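Local coordinates for protein serine--tRNA ligase (PDB 2DQ0) that probably charges tRNA(Ser), and also tRNA(Sec), with serine in an ATP-dependent reaction, as a homodimeric class II aminoacyl-tRNA synthetase, at residues Asn10-Leu13 with Val14-Asp17; Arg49-His52 with Glu53-Lys56; Ile430-Val433 with Leu434-Tyr437. All coordinates share one frame; numbering follows the deposited sequence.

The three contacts are local and come in series along the chain. Contacts 1 and 2 lie in the N-terminal extension, a region involved in tRNA binding. Contact 1 opens helix 11-21. Contact 2 lies on the next helix, 28-65, out on the long coiled-coil arm. Their centres are about 39 Å apart. Contact 3 comes near the C-terminus and runs from the loop after strand 428-429 into helix 435-438. Its centre is about 50 Å from that of contact 1 and about 76 Å from that of contact 2, on the opposite side of the chain's centre from both. The set thus spans an elongated subunit, from its arm to a region that meets the second subunit.

Contact 1 (Asn10-Leu13 with Val14-Asp17); sequences NPEL and VKND
Val14 brings CG1 to the Pro11 side of the helix because chi1 of 40° sets this methyl between the backbone N and the carbonyl carbon. The methyl lies by the Pro11 carbonyl and backbone, and approaches the ring only loosely, with Val14 CG1 4.5 Å from Pro11 CB. Lys15 also runs back toward the start of the helix, by another torsion. Its chi1 of -67° keeps CG beside its own N, and the first carbons of the chain pass beside the Pro11 carbonyl oxygen. Beyond CG the lysine is extended, and Lys15 CD runs 4.2 Å from Glu12 OE1. The charged ends of this pair stay further apart, 4.6 Å from Lys15 NZ to Glu12 OE1, and Lys15 makes its salt bridge with Asp31 of helix 28-65.

These residues form the first turns of helix 11-21, with Asn10 at the N-cap. The i to i+4 backbone bonds begin with a weak one, Val14 N to Asn10 O at 3.4 Å. They then tighten to 2.9 Å from Lys15 N to Pro11 O. Asn16 N to Glu12 O is also 2.9 Å and nearly straight at 166°.

Pro11 and Val14 pack on Val30 of helix 28-65, and Val14 also meets Ile109, while Asp17 bonds Thr110. The contact therefore has two characters. One side is apolar packing; on the other, the Glu12 carboxylate probably adds only a modest electrostatic pull on a lysine already paired with Asp31.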
ATOM      1  N   ASN A  10      18.161 -18.410 -34.430  1.00 74.50           N
ATOM      2  CA  ASN A  10      18.530 -19.585 -33.634  1.00 70.55           C
ATOM      3  C   ASN A  10      17.409 -20.265 -32.885  1.00 67.30           C
ATOM      4  O   ASN A  10      17.475 -20.439 -31.678  1.00 65.20           O
ATOM      5  CB  ASN A  10      19.666 -19.296 -32.649  1.00 65.52           C
ATOM      6  CG  ASN A  10      20.468 -20.570 -32.312  1.00 75.23           C
ATOM      7  OD1 ASN A  10      21.430 -20.534 -31.544  1.00 71.95           O
ATOM      8  ND2 ASN A  10      20.065 -21.703 -32.902  1.00 64.68           N
ATOM      9  N   PRO A  11      16.373 -20.699 -33.605  1.00 69.28           N
ATOM     10  CA  PRO A  11      15.224 -21.377 -32.994  1.00 68.24           C
ATOM     11  C   PRO A  11      15.561 -22.580 -32.109  1.00 69.00           C
ATOM     12  O   PRO A  11      14.879 -22.829 -31.109  1.00 75.98           O
ATOM     13  CB  PRO A  11      14.358 -21.755 -34.200  1.00 68.49           C
ATOM     14  CG  PRO A  11      15.333 -21.793 -35.344  1.00 64.71           C
ATOM     15  CD  PRO A  11      16.223 -20.619 -35.068  1.00 60.60           C
ATOM     16  N   GLU A  12      16.597 -23.325 -32.464  1.00 65.14           N
ATOM     17  CA  GLU A  12      16.976 -24.487 -31.660  1.00 64.48           C
ATOM     18  C   GLU A  12      17.480 -24.023 -30.304  1.00 60.08           C
ATOM     19  O   GLU A  12      17.247 -24.686 -29.304  1.00 56.88           O
ATOM     20  CB  GLU A  12      18.065 -25.311 -32.363  1.00 66.66           C
ATOM     21  CG  GLU A  12      17.586 -26.031 -33.605  1.00 67.80           C
ATOM     22  CD  GLU A  12      16.691 -27.206 -33.287  1.00 76.03           C
ATOM     23  OE1 GLU A  12      15.600 -27.322 -33.901  1.00 75.96           O
ATOM     24  OE2 GLU A  12      17.091 -28.023 -32.428  1.00 83.70           O
ATOM     25  N   LEU A  13      18.173 -22.887 -30.279  1.00 52.59           N
ATOM     26  CA  LEU A  13      18.685 -22.337 -29.033  1.00 49.55           C
ATOM     27  C   LEU A  13      17.527 -22.030 -28.095  1.00 55.42           C
ATOM     28  O   LEU A  13      17.579 -22.342 -26.908  1.00 59.13           O
ATOM     29  CB  LEU A  13      19.476 -21.061 -29.307  1.00 52.31           C
ATOM     30  CG  LEU A  13      20.053 -20.182 -28.185  1.00 54.10           C
ATOM     31  CD1 LEU A  13      18.952 -19.426 -27.506  1.00 57.62           C
ATOM     32  CD2 LEU A  13      20.813 -21.020 -27.191  1.00 63.57           C
ATOM     33  N   VAL A  14      16.475 -21.428 -28.634  1.00 56.27           N
ATOM     34  CA  VAL A  14      15.325 -21.081 -27.824  1.00 66.79           C
ATOM     35  C   VAL A  14      14.472 -22.306 -27.443  1.00 68.35           C
ATOM     36  O   VAL A  14      13.901 -22.359 -26.344  1.00 68.99           O
ATOM     37  CB  VAL A  14      14.479 -19.958 -28.514  1.00 63.83           C
ATOM     38  CG1 VAL A  14      14.406 -20.194 -29.985  1.00 74.46           C
ATOM     39  CG2 VAL A  14      13.081 -19.900 -27.916  1.00 60.58           C
ATOM     40  N   LYS A  15      14.404 -23.299 -28.321  1.00 66.39           N
ATOM     41  CA  LYS A  15      13.641 -24.501 -27.999  1.00 62.99           C
ATOM     42  C   LYS A  15      14.324 -25.282 -26.880  1.00 66.08           C
ATOM     43  O   LYS A  15      13.674 -25.756 -25.948  1.00 64.48           O
ATOM     44  CB  LYS A  15      13.514 -25.416 -29.211  1.00 59.55           C
ATOM     45  CG  LYS A  15      12.671 -24.858 -30.333  1.00 65.29           C
ATOM     46  CD  LYS A  15      12.472 -25.894 -31.419  1.00 54.39           C
ATOM     47  CE  LYS A  15      11.617 -25.332 -32.530  1.00 58.03           C
ATOM     48  NZ  LYS A  15      11.100 -26.397 -33.417  1.00 55.20           N
ATOM     49  N   ASN A  16      15.640 -25.428 -26.980  1.00 63.64           N
ATOM     50  CA  ASN A  16      16.371 -26.176 -25.969  1.00 66.66           C
ATOM     51  C   ASN A  16      16.349 -25.483 -24.611  1.00 67.98           C
ATOM     52  O   ASN A  16      16.374 -26.152 -23.569  1.00 66.76           O
ATOM     53  CB  ASN A  16      17.826 -26.420 -26.405  1.00 60.07           C
ATOM     54  CG  ASN A  16      17.934 -27.382 -27.587  1.00 62.05           C
ATOM     55  OD1 ASN A  16      17.084 -28.255 -27.779  1.00 56.68           O
ATOM     56  ND2 ASN A  16      18.996 -27.231 -28.373  1.00 61.99           N
ATOM     57  N   ASP A  17      16.298 -24.152 -24.615  1.00 61.62           N
ATOM     58  CA  ASP A  17      16.284 -23.433 -23.351  1.00 59.00           C
ATOM     59  C   ASP A  17      14.919 -23.664 -22.707  1.00 60.83           C
ATOM     60  O   ASP A  17      14.814 -23.898 -21.498  1.00 47.83           O
ATOM     61  CB  ASP A  17      16.542 -21.942 -23.570  1.00 56.10           C
ATOM     62  CG  ASP A  17      17.294 -21.299 -22.399  1.00 60.68           C
ATOM     63  OD1 ASP A  17      16.747 -20.377 -21.767  1.00 62.42           O
ATOM     64  OD2 ASP A  17      18.438 -21.716 -22.113  1.00 60.66           O
TER

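Contact 2 (Arg49-His52 with Glu53-Lys56); sequences RLRH and ERNK
Leu50 O accepts the backbone N-H of Arg54 at 2.9 Å, the shortest of four i to i+4 bonds here. Another, from Asn55 N to Arg51 O, measures 3.2 Å. The Arg51 carbonyl also lies over one face of the Arg54 guanidinium, with the oxygen 3.9 Å above that plane and toward its rim. Arg54 is bent at chi3, and this bend folds the guanidinium back along Arg51.

The two arginines run side by side and point the same way. Arg54 NH2 comes 3.6 Å from Arg51 CG, and the two guanidinium planes are 63° apart. Like charges are thus close, which probably costs some energy. Arg51 has a polar mate in Asn48.

Arg49 and Glu53 also lie alongside each other, but Arg49 NE and Glu53 OE2 are 4.1 Å apart, too far for a salt bridge. Arg49 is paired instead with Glu46.

One turn on, the extended chain of Lys56 crosses His52. Lys56 CE sits at the edge of the imidazole, in the ring plane, though how close it truly comes is doubtful. Lys56 CD is 3.8 Å from His52 CD2.

All eight residues belong to helix 28-65 of the coiled-coil arm. Most are on its surface, whereas Leu50 is buried against Arg84, Ile85 and Leu88 of the partner helix 72-103, where Arg51 also touches Ile85.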
ATOM      1  N   ARG A  49       5.142  -5.078 -54.086  1.00 61.71           N
ATOM      2  CA  ARG A  49       4.933  -5.493 -55.464  1.00 57.69           C
ATOM      3  C   ARG A  49       3.754  -4.685 -55.954  1.00 55.36           C
ATOM      4  O   ARG A  49       3.775  -4.138 -57.057  1.00 55.34           O
ATOM      5  CB  ARG A  49       4.601  -6.994 -55.516  1.00 67.75           C
ATOM      6  CG  ARG A  49       5.283  -7.829 -56.624  1.00 73.43           C
ATOM      7  CD  ARG A  49       4.618  -7.720 -58.010  1.00 81.97           C
ATOM      8  NE  ARG A  49       3.155  -7.769 -57.974  1.00 83.53           N
ATOM      9  CZ  ARG A  49       2.440  -8.689 -57.331  1.00 87.00           C
ATOM     10  NH1 ARG A  49       3.053  -9.655 -56.661  1.00 94.41           N
ATOM     11  NH2 ARG A  49       1.108  -8.635 -57.343  1.00 80.87           N
ATOM     12  N   LEU A  50       2.724  -4.601 -55.118  1.00 56.38           N
ATOM     13  CA  LEU A  50       1.527  -3.862 -55.480  1.00 56.78           C
ATOM     14  C   LEU A  50       1.759  -2.365 -55.529  1.00 60.09           C
ATOM     15  O   LEU A  50       1.245  -1.705 -56.426  1.00 63.08           O
ATOM     16  CB  LEU A  50       0.378  -4.195 -54.537  1.00 53.08           C
ATOM     17  CG  LEU A  50      -0.283  -5.560 -54.783  1.00 62.10           C
ATOM     18  CD1 LEU A  50      -1.353  -5.799 -53.709  1.00 54.05           C
ATOM     19  CD2 LEU A  50      -0.905  -5.607 -56.205  1.00 45.48           C
ATOM     20  N   ARG A  51       2.538  -1.823 -54.594  1.00 63.63           N
ATOM     21  CA  ARG A  51       2.815  -0.382 -54.614  1.00 69.43           C
ATOM     22  C   ARG A  51       3.490  -0.032 -55.947  1.00 70.23           C
ATOM     23  O   ARG A  51       3.158   0.977 -56.581  1.00 67.34           O
ATOM     24  CB  ARG A  51       3.697   0.027 -53.414  1.00 60.28           C
ATOM     25  CG  ARG A  51       2.930  -0.009 -52.089  1.00 70.57           C
ATOM     26  CD  ARG A  51       3.765   0.364 -50.871  1.00 75.23           C
ATOM     27  NE  ARG A  51       4.506   1.604 -51.089  1.00 85.20           N
ATOM     28  CZ  ARG A  51       5.825   1.665 -51.247  1.00 82.38           C
ATOM     29  NH1 ARG A  51       6.555   0.556 -51.204  1.00 77.93           N
ATOM     30  NH2 ARG A  51       6.409   2.835 -51.473  1.00 79.26           N
ATOM     31  N   HIS A  52       4.403  -0.898 -56.381  1.00 69.73           N
ATOM     32  CA  HIS A  52       5.128  -0.710 -57.630  1.00 72.04           C
ATOM     33  C   HIS A  52       4.196  -0.757 -58.840  1.00 71.51           C
ATOM     34  O   HIS A  52       4.346   0.020 -59.786  1.00 64.46           O
ATOM     35  CB  HIS A  52       6.190  -1.791 -57.784  1.00 76.86           C
ATOM     36  CG  HIS A  52       7.062  -1.606 -58.984  1.00 89.76           C
ATOM     37  ND1 HIS A  52       8.228  -0.870 -58.950  1.00 97.70           N
ATOM     38  CD2 HIS A  52       6.928  -2.041 -60.260  1.00 93.49           C
ATOM     39  CE1 HIS A  52       8.774  -0.858 -60.153  1.00101.64           C
ATOM     40  NE2 HIS A  52       8.005  -1.560 -60.966  1.00100.45           N
ATOM     41  N   GLU A  53       3.243  -1.686 -58.807  1.00 71.76           N
ATOM     42  CA  GLU A  53       2.290  -1.839 -59.898  1.00 73.46           C
ATOM     43  C   GLU A  53       1.428  -0.577 -59.967  1.00 73.21           C
ATOM     44  O   GLU A  53       1.094  -0.105 -61.052  1.00 71.00           O
ATOM     45  CB  GLU A  53       1.407  -3.071 -59.659  1.00 72.84           C
ATOM     46  CG  GLU A  53       1.025  -3.839 -60.923  1.00 83.24           C
ATOM     47  CD  GLU A  53       2.149  -4.735 -61.447  1.00 93.36           C
ATOM     48  OE1 GLU A  53       3.212  -4.212 -61.853  1.00 94.47           O
ATOM     49  OE2 GLU A  53       1.966  -5.974 -61.450  1.00100.60           O
ATOM     50  N   ARG A  54       1.073  -0.041 -58.799  1.00 69.71           N
ATOM     51  CA  ARG A  54       0.269   1.174 -58.706  1.00 64.30           C
ATOM     52  C   ARG A  54       0.950   2.270 -59.521  1.00 64.21           C
ATOM     53  O   ARG A  54       0.299   3.000 -60.266  1.00 54.46           O
ATOM     54  CB  ARG A  54       0.124   1.603 -57.231  1.00 64.84           C
ATOM     55  CG  ARG A  54      -0.103   3.104 -57.001  1.00 58.73           C
ATOM     56  CD  ARG A  54      -0.790   3.418 -55.665  1.00 58.16           C
ATOM     57  NE  ARG A  54      -0.043   3.096 -54.437  1.00 56.42           N
ATOM     58  CZ  ARG A  54       1.182   3.530 -54.159  1.00 52.25           C
ATOM     59  NH1 ARG A  54       1.824   4.291 -55.024  1.00 62.64           N
ATOM     60  NH2 ARG A  54       1.753   3.248 -53.000  1.00 53.09           N
ATOM     61  N   ASN A  55       2.270   2.351 -59.381  1.00 57.07           N
ATOM     62  CA  ASN A  55       3.076   3.334 -60.079  1.00 59.48           C
ATOM     63  C   ASN A  55       3.036   3.089 -61.584  1.00 63.80           C
ATOM     64  O   ASN A  55       2.822   4.019 -62.354  1.00 65.29           O
ATOM     65  CB  ASN A  55       4.514   3.262 -59.550  1.00 68.65           C
ATOM     66  CG  ASN A  55       5.429   4.319 -60.142  1.00 74.48           C
ATOM     67  OD1 ASN A  55       4.976   5.317 -60.700  1.00 77.62           O
ATOM     68  ND2 ASN A  55       6.736   4.109 -59.998  1.00 70.94           N
ATOM     69  N   LYS A  56       3.229   1.838 -62.002  1.00 64.73           N
ATOM     70  CA  LYS A  56       3.219   1.501 -63.426  1.00 58.54           C
ATOM     71  C   LYS A  56       1.869   1.804 -64.051  1.00 61.81           C
ATOM     72  O   LYS A  56       1.785   2.490 -65.067  1.00 66.56           O
ATOM     73  CB  LYS A  56       3.563   0.024 -63.641  1.00 63.18           C
ATOM     74  CG  LYS A  56       5.041  -0.339 -63.486  1.00 75.00           C
ATOM     75  CD  LYS A  56       5.261  -1.862 -63.636  1.00 90.80           C
ATOM     76  CE  LYS A  56       6.752  -2.261 -63.542  1.00 97.89           C
ATOM     77  NZ  LYS A  56       7.010  -3.744 -63.611  1.00 87.02           N
TER

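Contact 3 (Ile430-Val433 with Leu434-Tyr437); sequences IPKV and LWKY
Trp435 lays its indole as a flat lid over the backbone bump at Lys432. Lys432 CA sits under the five-membered ring, 3.5 Å from its centroid and 7° off the ring normal, a CH-pi contact. The lysine chain runs alongside the indole in the same direction, and Lys432 CG lies 3.6 Å from Trp435 CZ2 on the six-membered ring. Ile430 fills the edge: its CG1 lies in the ring plane, 3.6 Å from Trp435 CD1. There Trp435 NE1 gives a hydrogen bond of 2.7 Å to Ile430 O, tilted out of the indole plane, which, with the packing on face and edge, holds the ring's turn. With an alanine in place of Trp435, Ile430 O would probably lose its indole donor and Lys432 CA its aromatic cover.

The backbone beneath is a tight turn joining strand 428-429 to helix 435-438. It is built on i to i+3 bonds, from Leu434 N to Pro431 O at 2.9 Å and from Trp435 N to Lys432 O. Water 1 bridges Lys432 O and Lys436 N, an i to i+4 pair.

Leu434 is the buried side chain of this turn. It loosely meets Pro431 and packs against Ile417 of helix 410-420, Phe202 of helix 190-209 and Leu334. On the outer side Lys436, bent at chi4 (-82°), curls back beside Val433. Its NZ reaches a lone pair of Val433 O in the carbonyl plane, at 3.2 Å. Tyr437 turns its ring edge to this carbonyl, bonds Asp205 through OH, and offers its backbone O to Arg201 of the second subunit.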
ATOM      1  N   ILE A 430      20.483  -7.530  19.190  1.00 46.94           N
ATOM      2  CA  ILE A 430      20.441  -6.938  17.870  1.00 48.17           C
ATOM      3  C   ILE A 430      21.856  -6.548  17.451  1.00 44.94           C
ATOM      4  O   ILE A 430      22.610  -5.999  18.233  1.00 47.49           O
ATOM      5  CB  ILE A 430      19.393  -5.744  17.792  1.00 45.06           C
ATOM      6  CG1 ILE A 430      20.089  -4.418  17.646  1.00 42.78           C
ATOM      7  CG2 ILE A 430      18.463  -5.747  18.982  1.00 51.40           C
ATOM      8  CD1 ILE A 430      20.308  -4.090  16.213  1.00 50.00           C
ATOM      9  N   PRO A 431      22.241  -6.883  16.210  1.00 46.19           N
ATOM     10  CA  PRO A 431      23.562  -6.600  15.627  1.00 46.11           C
ATOM     11  C   PRO A 431      24.025  -5.167  15.883  1.00 51.34           C
ATOM     12  O   PRO A 431      23.276  -4.223  15.641  1.00 49.16           O
ATOM     13  CB  PRO A 431      23.353  -6.852  14.136  1.00 49.48           C
ATOM     14  CG  PRO A 431      22.240  -7.860  14.101  1.00 58.19           C
ATOM     15  CD  PRO A 431      21.310  -7.417  15.195  1.00 41.96           C
ATOM     16  N   LYS A 432      25.267  -5.012  16.333  1.00 51.10           N
ATOM     17  CA  LYS A 432      25.842  -3.695  16.639  1.00 60.05           C
ATOM     18  C   LYS A 432      25.627  -2.637  15.534  1.00 51.31           C
ATOM     19  O   LYS A 432      25.351  -1.484  15.818  1.00 43.17           O
ATOM     20  CB  LYS A 432      27.350  -3.841  16.954  1.00 59.33           C
ATOM     21  CG  LYS A 432      27.639  -4.987  17.951  1.00 86.46           C
ATOM     22  CD  LYS A 432      29.132  -5.368  18.055  1.00 88.66           C
ATOM     23  CE  LYS A 432      29.356  -6.725  18.774  1.00 78.62           C
ATOM     24  NZ  LYS A 432      29.070  -6.714  20.237  1.00 70.15           N
ATOM     25  N   VAL A 433      25.743  -3.040  14.281  1.00 45.14           N
ATOM     26  CA  VAL A 433      25.569  -2.113  13.180  1.00 51.92           C
ATOM     27  C   VAL A 433      24.238  -1.370  13.225  1.00 56.78           C
ATOM     28  O   VAL A 433      24.154  -0.249  12.722  1.00 58.44           O
ATOM     29  CB  VAL A 433      25.633  -2.829  11.816  1.00 52.95           C
ATOM     30  CG1 VAL A 433      25.945  -1.821  10.720  1.00 35.63           C
ATOM     31  CG2 VAL A 433      26.661  -3.940  11.861  1.00 70.52           C
ATOM     32  N   LEU A 434      23.206  -1.986  13.804  1.00 49.34           N
ATOM     33  CA  LEU A 434      21.886  -1.348  13.872  1.00 48.29           C
ATOM     34  C   LEU A 434      21.641  -0.496  15.115  1.00 48.04           C
ATOM     35  O   LEU A 434      20.667   0.261  15.162  1.00 57.07           O
ATOM     36  CB  LEU A 434      20.758  -2.391  13.756  1.00 38.38           C
ATOM     37  CG  LEU A 434      20.723  -3.263  12.500  1.00 35.86           C
ATOM     38  CD1 LEU A 434      19.699  -4.349  12.626  1.00 37.54           C
ATOM     39  CD2 LEU A 434      20.441  -2.395  11.293  1.00 41.94           C
ATOM     40  N   TRP A 435      22.507  -0.606  16.118  1.00 49.39           N
ATOM     41  CA  TRP A 435      22.341   0.164  17.359  1.00 50.48           C
ATOM     42  C   TRP A 435      22.130   1.674  17.135  1.00 53.32           C
ATOM     43  O   TRP A 435      21.357   2.315  17.857  1.00 46.64           O
ATOM     44  CB  TRP A 435      23.545  -0.034  18.281  1.00 49.93           C
ATOM     45  CG  TRP A 435      23.741  -1.428  18.810  1.00 63.63           C
ATOM     46  CD1 TRP A 435      22.934  -2.512  18.612  1.00 69.61           C
ATOM     47  CD2 TRP A 435      24.816  -1.879  19.635  1.00 64.53           C
ATOM     48  NE1 TRP A 435      23.438  -3.610  19.263  1.00 63.74           N
ATOM     49  CE2 TRP A 435      24.594  -3.251  19.900  1.00 68.18           C
ATOM     50  CE3 TRP A 435      25.949  -1.259  20.175  1.00 56.26           C
ATOM     51  CZ2 TRP A 435      25.463  -4.011  20.686  1.00 71.02           C
ATOM     52  CZ3 TRP A 435      26.814  -2.012  20.952  1.00 67.26           C
ATOM     53  CH2 TRP A 435      26.567  -3.377  21.202  1.00 70.67           C
ATOM     54  N   LYS A 436      22.815   2.249  16.147  1.00 53.00           N
ATOM     55  CA  LYS A 436      22.653   3.667  15.892  1.00 53.44           C
ATOM     56  C   LYS A 436      21.242   3.944  15.385  1.00 55.83           C
ATOM     57  O   LYS A 436      20.712   5.044  15.574  1.00 53.19           O
ATOM     58  CB  LYS A 436      23.703   4.189  14.898  1.00 47.95           C
ATOM     59  CG  LYS A 436      23.722   3.535  13.520  1.00 59.66           C
ATOM     60  CD  LYS A 436      24.896   4.100  12.712  1.00 65.53           C
ATOM     61  CE  LYS A 436      25.178   3.338  11.412  1.00 83.12           C
ATOM     62  NZ  LYS A 436      26.004   2.092  11.585  1.00 84.90           N
ATOM     63  N   TYR A 437      20.609   2.937  14.786  1.00 57.08           N
ATOM     64  CA  TYR A 437      19.257   3.126  14.264  1.00 53.56           C
ATOM     65  C   TYR A 437      18.137   2.771  15.231  1.00 57.66           C
ATOM     66  O   TYR A 437      17.088   3.421  15.222  1.00 60.30           O
ATOM     67  CB  TYR A 437      19.054   2.314  12.989  1.00 49.86           C
ATOM     68  CG  TYR A 437      20.006   2.643  11.877  1.00 46.63           C
ATOM     69  CD1 TYR A 437      21.081   1.811  11.598  1.00 44.85           C
ATOM     70  CD2 TYR A 437      19.816   3.774  11.076  1.00 42.60           C
ATOM     71  CE1 TYR A 437      21.952   2.086  10.540  1.00 50.68           C
ATOM     72  CE2 TYR A 437      20.684   4.058  10.008  1.00 44.90           C
ATOM     73  CZ  TYR A 437      21.746   3.205   9.748  1.00 47.50           C
ATOM     74  OH  TYR A 437      22.592   3.440   8.689  1.00 46.99           O
TER
HETATM   75  O   HOH W   1      25.318   1.301  15.254  1.00 47.94           O